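Local coordinates for protein inactive Zymogen C11 Protease (Parabacteroides distasonis, PDB 6MZO) that represents an inactive zymogen of a clostripain-like C11 protease, probably a precursor whose mature form cleaves peptide bonds, at residues T197-G200 / D201-K204; D208-G211 / I212-F216; T90-L93 / T94-D98; Y172-R175 / G176-D179; S26-V29 / S30-L33. All coordinates share one frame; numbering follows the deposited sequence.

Contact 1: residues T197-G200 / D201-K204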
loop_
_atom_site.group_PDB
_atom_site.type_symbol
_atom_site.label_atom_id
_atom_site.label_comp_id
_atom_site.label_asym_id
_atom_site.label_seq_id
_atom_site.Cartn_x
_atom_site.Cartn_y
_atom_site.Cartn_z
ATOM N N THR A 197 11.498 13.644 2.651
ATOM C CA THR A 197 12.616 13.035 3.354
ATOM C C THR A 197 12.987 11.670 2.778
ATOM O O THR A 197 13.992 11.091 3.223
ATOM C CB THR A 197 12.356 12.822 4.889
ATOM O OG1 THR A 197 11.228 11.960 5.127
ATOM C CG2 THR A 197 12.153 14.135 5.596
ATOM N N ILE A 198 12.196 11.092 1.883
ATOM C CA ILE A 198 12.483 9.699 1.430
ATOM C C ILE A 198 13.032 9.574 -0.010
ATOM O O ILE A 198 13.196 8.441 -0.526
ATOM C CB ILE A 198 11.260 8.783 1.480
ATOM C CG1 ILE A 198 10.090 9.403 0.716
ATOM C CG2 ILE A 198 10.840 8.665 3.033
ATOM C CD1 ILE A 198 8.909 8.321 0.444
ATOM N N MET A 199 13.164 10.725 -0.687
ATOM C CA MET A 199 13.493 10.577 -2.132
ATOM C C MET A 199 14.854 9.882 -2.321
ATOM O O MET A 199 14.944 8.904 -3.154
ATOM C CB MET A 199 13.507 11.953 -2.849
ATOM C CG MET A 199 12.112 12.667 -2.794
ATOM S SD MET A 199 10.747 11.658 -3.361
ATOM C CE MET A 199 11.333 11.247 -5.050
ATOM N N GLY A 200 15.896 10.350 -1.661
ATOM C CA GLY A 200 17.179 9.626 -1.791
ATOM C C GLY A 200 17.088 8.126 -1.437
ATOM O O GLY A 200 17.759 7.287 -2.122
ATOM N N ASP A 201 16.316 7.772 -0.407
ATOM C CA ASP A 201 16.173 6.346 -0.074
ATOM C C ASP A 201 15.602 5.552 -1.210
ATOM O O ASP A 201 15.999 4.343 -1.339
ATOM C CB ASP A 201 15.309 6.190 1.206
ATOM C CG ASP A 201 16.011 6.769 2.441
ATOM O OD1 ASP A 201 17.262 6.724 2.523
ATOM O OD2 ASP A 201 15.318 7.316 3.345
ATOM N N MET A 202 14.693 6.128 -2.011
ATOM C CA MET A 202 14.150 5.339 -3.149
ATOM C C MET A 202 15.200 5.035 -4.249
ATOM O O MET A 202 14.953 4.171 -5.067
ATOM C CB MET A 202 12.948 6.081 -3.824
ATOM C CG MET A 202 11.880 6.339 -2.870
ATOM S SD MET A 202 10.572 7.232 -3.967
ATOM C CE MET A 202 9.646 8.163 -2.807
ATOM N N PHE A 203 16.297 5.790 -4.265
ATOM C CA PHE A 203 17.225 5.756 -5.402
ATOM C C PHE A 203 18.608 5.207 -5.011
ATOM O O PHE A 203 19.505 5.246 -5.833
ATOM C CB PHE A 203 17.345 7.165 -5.999
ATOM C CG PHE A 203 16.194 7.518 -6.877
ATOM C CD1 PHE A 203 16.132 7.017 -8.159
ATOM C CD2 PHE A 203 15.081 8.281 -6.399
ATOM C CE1 PHE A 203 15.092 7.318 -8.982
ATOM C CE2 PHE A 203 14.022 8.580 -7.196
ATOM C CZ PHE A 203 13.974 8.078 -8.512
ATOM N N LYS A 204 18.810 4.767 -3.765
ATOM C CA LYS A 204 20.082 4.001 -3.426
ATOM C C LYS A 204 20.196 2.768 -4.356
ATOM O O LYS A 204 19.186 2.243 -4.871
ATOM C CB LYS A 204 20.069 3.601 -1.979
ATOM C CG LYS A 204 20.160 4.896 -1.072
ATOM C CD LYS A 204 20.145 4.530 0.406
ATOM C CE LYS A 204 20.027 5.813 1.245
ATOM N NZ LYS A 204 19.932 5.449 2.720
HETATM O O HOH W 1 15.948 10.076 1.617
#
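The ring of F203 meets M199 at its edge: M199 O lies close to the ring plane, 3.3 Å from F203 CD2, while the methyl M199 CE stands farther off, 4.4 Å from F203 CE2. The second flat group, the carboxylate of D201, is divided between two lysines. K204 NZ reaches D201 OD1 at 3.0 Å, nearly in line with the C-O bond, in a salt bridge made by an extended lysine chain, and D201 OD2 takes K215 NZ of helix 209-220. K204 NZ is itself shared with D208, and it would be expected to ease the closeness of these two acidic groups. A leucine in place of D201 would probably leave K215 NZ without its carboxylate mate and strip K204 NZ of one of its two.

Apart from K204, just past its end, the residues sit in the last turns of helix 195-203, whose bonding is irregular: M202 N donates to I198 O at an angle of 146°, but F203 N donates to G200 O, three residues back, from 61° out of the carbonyl plane. Near the start, water 1 gives a proton to T197 O (2.7 Å) and accepts one from D201 N.

On the buried side the two thioethers and I198 converge. The methyl M202 CE is pressed against I198 CD1 at 3.3 Å, tighter than normal carbon contact, and lies 3.7 Å from M199 SD. M199 is bent at chi2 (-52°) and again at chi3, which brings its sulfur back to M202 although its CB starts off away. L50 touches both M199 and F203, and F157 touches M202.

Contact 2: residues D208-G211 / I212-F216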
loop_
_atom_site.group_PDB
_atom_site.type_symbol
_atom_site.label_atom_id
_atom_site.label_comp_id
_atom_site.label_asym_id
_atom_site.label_seq_id
_atom_site.Cartn_x
_atom_site.Cartn_y
_atom_site.Cartn_z
ATOM N N ASP A 208 16.233 1.615 -0.209
ATOM C CA ASP A 208 16.306 1.501 1.260
ATOM C C ASP A 208 14.905 1.490 1.815
ATOM O O ASP A 208 14.372 2.513 2.289
ATOM C CB ASP A 208 17.166 2.689 1.787
ATOM C CG ASP A 208 17.445 2.612 3.244
ATOM O OD1 ASP A 208 17.012 1.655 3.928
ATOM O OD2 ASP A 208 18.092 3.562 3.743
ATOM N N VAL A 209 14.296 0.314 1.673
ATOM C CA VAL A 209 12.874 0.211 2.054
ATOM C C VAL A 209 12.686 0.365 3.538
ATOM O O VAL A 209 11.660 0.972 3.965
ATOM C CB VAL A 209 12.282 -1.152 1.549
ATOM C CG1 VAL A 209 12.306 -1.121 -0.013
ATOM C CG2 VAL A 209 12.996 -2.374 2.152
ATOM N N VAL A 210 13.649 -0.091 4.345
ATOM C CA VAL A 210 13.505 0.135 5.758
ATOM C C VAL A 210 13.671 1.637 6.081
ATOM O O VAL A 210 12.925 2.149 6.872
ATOM C CB VAL A 210 14.501 -0.764 6.589
ATOM C CG1 VAL A 210 14.458 -0.434 8.072
ATOM C CG2 VAL A 210 14.146 -2.252 6.300
ATOM N N GLY A 211 14.607 2.344 5.406
ATOM C CA GLY A 211 14.730 3.787 5.534
ATOM C C GLY A 211 13.435 4.494 5.242
ATOM O O GLY A 211 13.043 5.388 5.968
ATOM N N ILE A 212 12.799 4.119 4.133
ATOM C CA ILE A 212 11.557 4.784 3.773
ATOM C C ILE A 212 10.486 4.669 4.865
ATOM O O ILE A 212 9.899 5.673 5.250
ATOM C CB ILE A 212 11.018 4.217 2.442
ATOM C CG1 ILE A 212 11.941 4.634 1.289
ATOM C CG2 ILE A 212 9.557 4.702 2.191
ATOM C CD1 ILE A 212 11.653 3.822 -0.006
ATOM N N ALA A 213 10.360 3.452 5.415
ATOM C CA ALA A 213 9.353 3.254 6.470
ATOM C C ALA A 213 9.738 3.946 7.778
ATOM O O ALA A 213 8.887 4.523 8.462
ATOM C CB ALA A 213 9.162 1.784 6.656
ATOM N N THR A 214 11.033 3.937 8.086
ATOM C CA THR A 214 11.498 4.637 9.304
ATOM C C THR A 214 11.266 6.151 9.203
ATOM O O THR A 214 10.911 6.798 10.202
ATOM C CB THR A 214 12.972 4.356 9.672
ATOM O OG1 THR A 214 13.848 4.942 8.695
ATOM C CG2 THR A 214 13.204 2.882 9.727
ATOM N N LYS A 215 11.395 6.712 7.998
ATOM C CA LYS A 215 11.101 8.110 7.807
ATOM C C LYS A 215 9.639 8.442 7.941
ATOM O O LYS A 215 9.299 9.495 8.458
ATOM C CB LYS A 215 11.597 8.545 6.425
ATOM C CG LYS A 215 13.025 9.142 6.481
ATOM C CD LYS A 215 14.172 8.138 6.770
ATOM C CE LYS A 215 15.634 8.786 6.586
ATOM N NZ LYS A 215 15.671 9.380 5.230
ATOM N N PHE A 216 8.785 7.541 7.453
ATOM C CA PHE A 216 7.351 7.699 7.654
ATOM C C PHE A 216 6.998 7.763 9.168
ATOM O O PHE A 216 6.246 8.662 9.598
ATOM C CB PHE A 216 6.599 6.524 6.990
ATOM C CG PHE A 216 5.095 6.600 7.153
ATOM C CD1 PHE A 216 4.447 6.230 8.363
ATOM C CD2 PHE A 216 4.354 7.059 6.103
ATOM C CE1 PHE A 216 3.045 6.290 8.475
ATOM C CE2 PHE A 216 2.946 7.091 6.156
ATOM C CZ PHE A 216 2.287 6.727 7.363
#
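I212 N donates to D208 O in the first turn of helix 209-220, and D208 also caps that turn: as N-cap residue it takes G211 N on D208 OD1 at 2.9 Å, with the donor standing 65° above the carboxylate plane. The carboxylate lies so close over the helix start that a CB on G211 would run into D208 OD2. That second oxygen pairs with K204, just after the preceding helix.

The close-packed part centres on G211 O. It accepts T214 OG1 and K215 N from the same face of its plane, each at 2.9 Å, the hydroxyl meeting it at a C=O...donor angle of only 111°. T214 places OG1 there because chi1 is 68°, which sets the hydroxyl between the backbone N and the carbonyl carbon; the same torsion brings CG2 to 3.0 Å from V210 O. On the core side V209 and A213 rest on strand 226-231, and I212 touches I198, D201 and M202 of helix 195-203, its CG1 3.4 Å from D208 O.

Looser by comparison is the single methyl pair joining the partly exposed side chains of V210 and T214, CG1 to CG2 at 3.9 Å, with Y304 of strand 302-307 touching both. K215 is also partly exposed, but its chain doubles back, bent at chi2 and chi4, so that NZ can pair with D201. D208 OD2 and K215 NZ remain 6.5 Å apart, and the fold of the lysine lays its CD tightly on the helix, 3.1 Å from G211 O.

Contact 3: residues T90-L93 / T94-D98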
loop_
_atom_site.group_PDB
_atom_site.type_symbol
_atom_site.label_atom_id
_atom_site.label_comp_id
_atom_site.label_asym_id
_atom_site.label_seq_id
_atom_site.Cartn_x
_atom_site.Cartn_y
_atom_site.Cartn_z
ATOM N N THR A 90 -6.550 0.161 -14.509
ATOM C CA THR A 90 -5.245 -0.508 -14.529
ATOM C C THR A 90 -4.610 -0.494 -15.945
ATOM O O THR A 90 -3.367 -0.497 -16.039
ATOM C CB THR A 90 -5.368 -1.958 -14.044
ATOM O OG1 THR A 90 -6.320 -2.625 -14.864
ATOM C CG2 THR A 90 -5.856 -2.004 -12.591
ATOM N N GLU A 91 -5.418 -0.451 -17.014
ATOM C CA GLU A 91 -4.866 -0.375 -18.368
ATOM C C GLU A 91 -4.050 0.899 -18.551
ATOM O O GLU A 91 -2.988 0.897 -19.186
ATOM C CB GLU A 91 -5.979 -0.440 -19.432
ATOM C CG GLU A 91 -6.518 -1.822 -19.616
ATOM C CD GLU A 91 -7.567 -1.860 -20.706
ATOM O OE1 GLU A 91 -7.365 -1.208 -21.763
ATOM O OE2 GLU A 91 -8.607 -2.507 -20.477
ATOM N N THR A 92 -4.518 1.981 -17.940
ATOM C CA THR A 92 -3.803 3.252 -18.012
ATOM C C THR A 92 -2.506 3.138 -17.247
ATOM O O THR A 92 -1.452 3.553 -17.717
ATOM C CB THR A 92 -4.658 4.412 -17.465
ATOM O OG1 THR A 92 -5.815 4.576 -18.287
ATOM C CG2 THR A 92 -3.817 5.698 -17.376
ATOM N N LEU A 93 -2.585 2.562 -16.044
ATOM C CA LEU A 93 -1.389 2.376 -15.254
ATOM C C LEU A 93 -0.335 1.588 -16.018
ATOM O O LEU A 93 0.810 2.016 -16.070
ATOM C CB LEU A 93 -1.764 1.708 -13.916
ATOM C CG LEU A 93 -0.608 1.252 -13.037
ATOM C CD1 LEU A 93 0.361 2.387 -12.661
ATOM C CD2 LEU A 93 -1.187 0.637 -11.757
ATOM N N THR A 94 -0.701 0.483 -16.673
ATOM C CA THR A 94 0.376 -0.287 -17.314
ATOM C C THR A 94 0.828 0.377 -18.626
ATOM O O THR A 94 1.977 0.230 -19.017
ATOM C CB THR A 94 -0.023 -1.741 -17.553
ATOM O OG1 THR A 94 -1.119 -1.808 -18.474
ATOM C CG2 THR A 94 -0.430 -2.402 -16.192
ATOM N N GLN A 95 -0.048 1.162 -19.231
ATOM C CA GLN A 95 0.336 1.998 -20.391
ATOM C C GLN A 95 1.468 2.975 -20.000
ATOM O O GLN A 95 2.483 3.104 -20.707
ATOM C CB GLN A 95 -0.843 2.793 -20.910
ATOM C CG GLN A 95 -0.433 3.751 -22.021
ATOM C CD GLN A 95 -1.576 4.624 -22.482
ATOM O OE1 GLN A 95 -2.751 4.263 -22.311
ATOM N NE2 GLN A 95 -1.246 5.784 -23.061
ATOM N N ILE A 96 1.304 3.629 -18.848
ATOM C CA ILE A 96 2.264 4.588 -18.343
ATOM C C ILE A 96 3.551 3.877 -17.904
ATOM O O ILE A 96 4.652 4.340 -18.210
ATOM C CB ILE A 96 1.686 5.381 -17.146
ATOM C CG1 ILE A 96 0.448 6.203 -17.584
ATOM C CG2 ILE A 96 2.763 6.273 -16.533
ATOM C CD1 ILE A 96 0.681 7.219 -18.776
ATOM N N ILE A 97 3.407 2.747 -17.199
ATOM C CA ILE A 97 4.613 2.004 -16.775
ATOM C C ILE A 97 5.393 1.585 -18.032
ATOM O O ILE A 97 6.652 1.689 -18.085
ATOM C CB ILE A 97 4.235 0.763 -15.931
ATOM C CG1 ILE A 97 3.740 1.182 -14.586
ATOM C CG2 ILE A 97 5.471 -0.145 -15.764
ATOM C CD1 ILE A 97 3.027 0.045 -13.894
ATOM N N ASP A 98 4.692 1.084 -19.062
ATOM C CA ASP A 98 5.399 0.674 -20.252
ATOM C C ASP A 98 6.163 1.824 -20.858
ATOM O O ASP A 98 7.315 1.649 -21.321
ATOM C CB ASP A 98 4.427 0.102 -21.318
ATOM C CG ASP A 98 3.865 -1.233 -20.917
ATOM O OD1 ASP A 98 4.428 -1.905 -20.047
ATOM O OD2 ASP A 98 2.829 -1.635 -21.486
#
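I97 N donates to L93 O at 2.9 Å, as straight as any bond here at 165°, with the donor in the carbonyl plane. T94 N to T90 O matches it in length, and I96 N reaches T92 O almost in line with the C=O bond, so the i to i+4 bonding is regular. L93 O has carbon neighbours too: I97 CG1 lies 3.4 Å from it.

The side chains of this pair meet over that bond. L93 CD1 and I97 CD1 touch at 3.8 Å, an i to i+4 apolar contact in which the branches cross at a slant. L93 turns CG anti to its backbone N (chi1 172°), which sends its isopropyl end along the helix toward I97.

Helix 90-103 is two-sided. L93 covers Y18 of strand 14-19 and meets L146 of helix 143-150, I97 does the same with L16 and L150 of those elements, whereas E91 and Q95 are exposed. Putting a serine at L93 would probably open a gap between I97 CD1, Y18 and L146. T92 OG1 is hydrogen-bonded to N86 O, outside this run of the helix, and I96 CG1 sits 3.3 Å from T92 O.

Contact 4: residues Y172-R175 / G176-D179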
loop_
_atom_site.group_PDB
_atom_site.type_symbol
_atom_site.label_atom_id
_atom_site.label_comp_id
_atom_site.label_asym_id
_atom_site.label_seq_id
_atom_site.Cartn_x
_atom_site.Cartn_y
_atom_site.Cartn_z
ATOM N N TYR A 172 0.289 -10.780 -0.214
ATOM C CA TYR A 172 0.350 -12.057 -0.900
ATOM C C TYR A 172 0.095 -11.866 -2.399
ATOM O O TYR A 172 0.812 -12.453 -3.269
ATOM C CB TYR A 172 -0.687 -13.033 -0.326
ATOM C CG TYR A 172 -0.553 -14.440 -0.827
ATOM C CD1 TYR A 172 0.542 -15.214 -0.465
ATOM C CD2 TYR A 172 -1.570 -15.037 -1.544
ATOM C CE1 TYR A 172 0.617 -16.560 -0.864
ATOM C CE2 TYR A 172 -1.495 -16.417 -2.009
ATOM C CZ TYR A 172 -0.384 -17.134 -1.594
ATOM O OH TYR A 172 -0.346 -18.418 -2.015
ATOM N N ALA A 173 -0.897 -11.046 -2.716
ATOM C CA ALA A 173 -1.286 -10.874 -4.159
ATOM C C ALA A 173 -0.143 -10.281 -4.973
ATOM O O ALA A 173 -0.041 -10.614 -6.193
ATOM C CB ALA A 173 -2.511 -9.974 -4.293
ATOM N N PHE A 174 0.630 -9.405 -4.352
ATOM C CA PHE A 174 1.711 -8.718 -5.098
ATOM C C PHE A 174 3.063 -9.347 -4.925
ATOM O O PHE A 174 4.068 -8.750 -5.362
ATOM C CB PHE A 174 1.774 -7.213 -4.730
ATOM C CG PHE A 174 0.555 -6.456 -5.230
ATOM C CD1 PHE A 174 -0.625 -6.399 -4.452
ATOM C CD2 PHE A 174 0.550 -5.880 -6.479
ATOM C CE1 PHE A 174 -1.763 -5.769 -4.917
ATOM C CE2 PHE A 174 -0.583 -5.248 -6.972
ATOM C CZ PHE A 174 -1.761 -5.205 -6.189
ATOM N N ARG A 175 3.134 -10.531 -4.311
ATOM C CA ARG A 175 4.453 -11.111 -3.951
ATOM C C ARG A 175 5.318 -11.404 -5.169
ATOM O O ARG A 175 6.537 -11.435 -5.043
ATOM C CB ARG A 175 4.267 -12.403 -3.133
ATOM C CG ARG A 175 3.666 -13.563 -3.927
ATOM C CD ARG A 175 3.261 -14.658 -2.904
ATOM N NE ARG A 175 2.890 -15.892 -3.544
ATOM C CZ ARG A 175 1.752 -16.084 -4.221
ATOM N NH1 ARG A 175 0.899 -15.085 -4.319
ATOM N NH2 ARG A 175 1.467 -17.229 -4.840
ATOM N N GLY A 176 4.670 -11.663 -6.287
ATOM C CA GLY A 176 5.396 -12.002 -7.501
ATOM C C GLY A 176 5.918 -10.829 -8.303
ATOM O O GLY A 176 6.841 -11.064 -9.148
ATOM N N CYS A 177 5.415 -9.602 -8.089
ATOM C CA CYS A 177 5.872 -8.510 -8.939
ATOM C C CYS A 177 6.653 -7.421 -8.207
ATOM O O CYS A 177 7.037 -6.417 -8.827
ATOM C CB CYS A 177 4.707 -7.881 -9.679
ATOM S SG CYS A 177 3.594 -7.095 -8.540
ATOM N N ALA A 178 6.931 -7.642 -6.943
ATOM C CA ALA A 178 7.690 -6.704 -6.153
ATOM C C ALA A 178 8.491 -7.385 -5.079
ATOM O O ALA A 178 8.011 -8.215 -4.413
ATOM C CB ALA A 178 6.775 -5.689 -5.528
ATOM N N ASP A 179 9.734 -6.989 -4.904
ATOM C CA ASP A 179 10.522 -7.603 -3.876
ATOM C C ASP A 179 10.080 -7.229 -2.468
ATOM O O ASP A 179 10.169 -8.008 -1.581
ATOM C CB ASP A 179 12.000 -7.302 -4.056
ATOM C CG ASP A 179 12.569 -7.908 -5.318
ATOM O OD1 ASP A 179 12.142 -8.962 -5.736
ATOM O OD2 ASP A 179 13.440 -7.296 -5.891
HETATM O O HOH W 2 2.022 -11.506 -7.550
#
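A sulfur-aromatic contact between F174 and C177 marks the turn that carries the chain from helix 168-173 into strand 178-183. C177 SG lies at the edge of the F174 ring, 5.2 Å from its centroid and 80° off the normal, with CD2 as the nearest ring atom at 3.9 Å. Chi1 of C177 (65°) holds the sulfur between the backbone N and the carbonyl carbon, facing back toward F174. The backbone closes the turn as well: C177 N donates to F174 O at 3.2 Å and 155°, from well above the carbonyl plane, and A178 N adds a weak bond to the same oxygen.

At the helix end Y172 O is gripped from opposite faces of its plane, by R175 N and by R175 NH1, the latter at 2.8 Å and in the guanidinium plane. That bond holds the guanidinium flat over the ring of Y172, with NH1 3.4 Å above the ring centre. NE and NH1 also pair with D236 and E351, which would be expected to steady the arginine further. Water 2 accepts from G176 N and donates to A173 O at 2.6 Å, bridging the last helical turn to the loop.

F174 packs edge-to-face on F160, and I158 touches both F174 and C177. The whole turn is the helix-to-strand connection of the beta-alpha-beta unit formed by strand 155-162, helix 168-173 and strand 178-183.

Contact 5: residues S26-V29 / S30-L33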
loop_
_atom_site.group_PDB
_atom_site.type_symbol
_atom_site.label_atom_id
_atom_site.label_comp_id
_atom_site.label_asym_id
_atom_site.label_seq_id
_atom_site.Cartn_x
_atom_site.Cartn_y
_atom_site.Cartn_z
ATOM N N SER A 26 -7.425 16.550 -4.989
ATOM C CA SER A 26 -6.435 17.121 -5.905
ATOM C C SER A 26 -5.398 18.078 -5.239
ATOM O O SER A 26 -4.219 18.188 -5.666
ATOM C CB SER A 26 -7.189 17.865 -7.018
ATOM O OG SER A 26 -6.296 18.161 -8.058
ATOM N N GLY A 27 -5.877 18.825 -4.227
ATOM C CA GLY A 27 -5.013 19.671 -3.412
ATOM C C GLY A 27 -3.870 18.904 -2.790
ATOM O O GLY A 27 -2.731 19.385 -2.638
ATOM N N TYR A 28 -4.189 17.690 -2.377
ATOM C CA TYR A 28 -3.175 16.839 -1.782
ATOM C C TYR A 28 -2.100 16.385 -2.790
ATOM O O TYR A 28 -0.946 16.148 -2.440
ATOM C CB TYR A 28 -3.808 15.620 -1.145
ATOM C CG TYR A 28 -4.510 15.989 0.126
ATOM C CD1 TYR A 28 -3.822 16.628 1.150
ATOM C CD2 TYR A 28 -5.847 15.751 0.292
ATOM C CE1 TYR A 28 -4.462 17.011 2.326
ATOM C CE2 TYR A 28 -6.498 16.121 1.473
ATOM C CZ TYR A 28 -5.791 16.748 2.481
ATOM O OH TYR A 28 -6.447 17.119 3.639
ATOM N N VAL A 29 -2.505 16.230 -4.047
ATOM C CA VAL A 29 -1.534 15.864 -5.062
ATOM C C VAL A 29 -0.557 17.011 -5.195
ATOM O O VAL A 29 0.650 16.801 -5.218
ATOM C CB VAL A 29 -2.180 15.586 -6.455
ATOM C CG1 VAL A 29 -1.092 15.342 -7.484
ATOM C CG2 VAL A 29 -3.089 14.345 -6.386
ATOM N N SER A 30 -1.082 18.220 -5.290
ATOM C CA SER A 30 -0.176 19.395 -5.350
ATOM C C SER A 30 0.766 19.517 -4.153
ATOM O O SER A 30 1.975 19.840 -4.323
ATOM C CB SER A 30 -0.981 20.714 -5.454
ATOM O OG SER A 30 -1.861 20.693 -6.559
ATOM N N GLN A 31 0.261 19.292 -2.940
ATOM C CA GLN A 31 1.138 19.314 -1.748
ATOM C C GLN A 31 2.211 18.259 -1.812
ATOM O O GLN A 31 3.369 18.523 -1.473
ATOM C CB GLN A 31 0.319 19.087 -0.470
ATOM C CG GLN A 31 1.102 19.140 0.808
ATOM C CD GLN A 31 0.183 19.002 2.037
ATOM O OE1 GLN A 31 -1.027 19.262 1.963
ATOM N NE2 GLN A 31 0.756 18.580 3.161
ATOM N N ASN A 32 1.840 17.055 -2.267
ATOM C CA ASN A 32 2.850 15.997 -2.404
ATOM C C ASN A 32 3.861 16.315 -3.468
ATOM O O ASN A 32 5.042 15.979 -3.300
ATOM C CB ASN A 32 2.186 14.659 -2.714
ATOM C CG ASN A 32 1.637 14.048 -1.464
ATOM O OD1 ASN A 32 2.301 14.076 -0.419
ATOM N ND2 ASN A 32 0.408 13.593 -1.520
ATOM N N LEU A 33 3.432 16.915 -4.556
ATOM C CA LEU A 33 4.432 17.299 -5.606
ATOM C C LEU A 33 5.442 18.319 -5.036
ATOM O O LEU A 33 6.641 18.257 -5.282
ATOM C CB LEU A 33 3.737 17.887 -6.834
ATOM C CG LEU A 33 3.209 16.721 -7.698
ATOM C CD1 LEU A 33 2.217 17.294 -8.704
ATOM C CD2 LEU A 33 4.388 16.086 -8.421
#
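V29 and L33 lie side by side and point the same way, with V29 CG1 4.0 Å from L33 CD1. Beneath them L33 N donates to V29 O at 2.9 Å, nearly in line with the C=O bond, and the carbonyl also has L33 CG at 3.6 Å. On another side of the helix Y28 and Q31 run alongside each other: Q31 OE1 comes 3.9 Å from Y28 CD1, with ring and amide planes 46° apart. Q31 gets there by an extended chain, its CG anti to the backbone N (chi1 -178°).

The backbone that positions these pairs is regular i to i+4 helix, with S30 N to S26 O at 167° and Q31 N to G27 O alongside. N32 N donates to Y28 O at 2.9 Å, while its amide ND2 turns to N191 O as hydrogen-bond partner. S30 OG likewise finds its partner outside, in K56 NZ.

Farther out, W114 of strand 109-115 touches Y28, V29 and N32, and F19 of strand 14-19 touches V29 and N32. L33 reaches I52 and T54 of strand 49-54, so this part of helix 26-43 packs on all three strands, within the beta-alpha-beta unit of strands 14-19 and 49-54.

In the fold
From the N terminus the order is contact 5, contact 3, contact 4, contact 1 and contact 2, all in series. The segments of each adjoin, so no long loop is closed and none nests in or crosses another. Contacts 5, 3, 1 and 2 are helical turns, on helices 26-43, 90-103, 195-203 and 209-220; contact 4 alone forms a turn between a helix and a strand, 168-173 and 178-183. Side chains from these contacts pack on the nine-stranded mixed sheet. Contacts 1 and 2 touch, their centres about 9 Å apart: the short link between their helices is bridged by D201 and D208 backbones. Contacts 4 and 5 lie on opposite sides of the chain's centre.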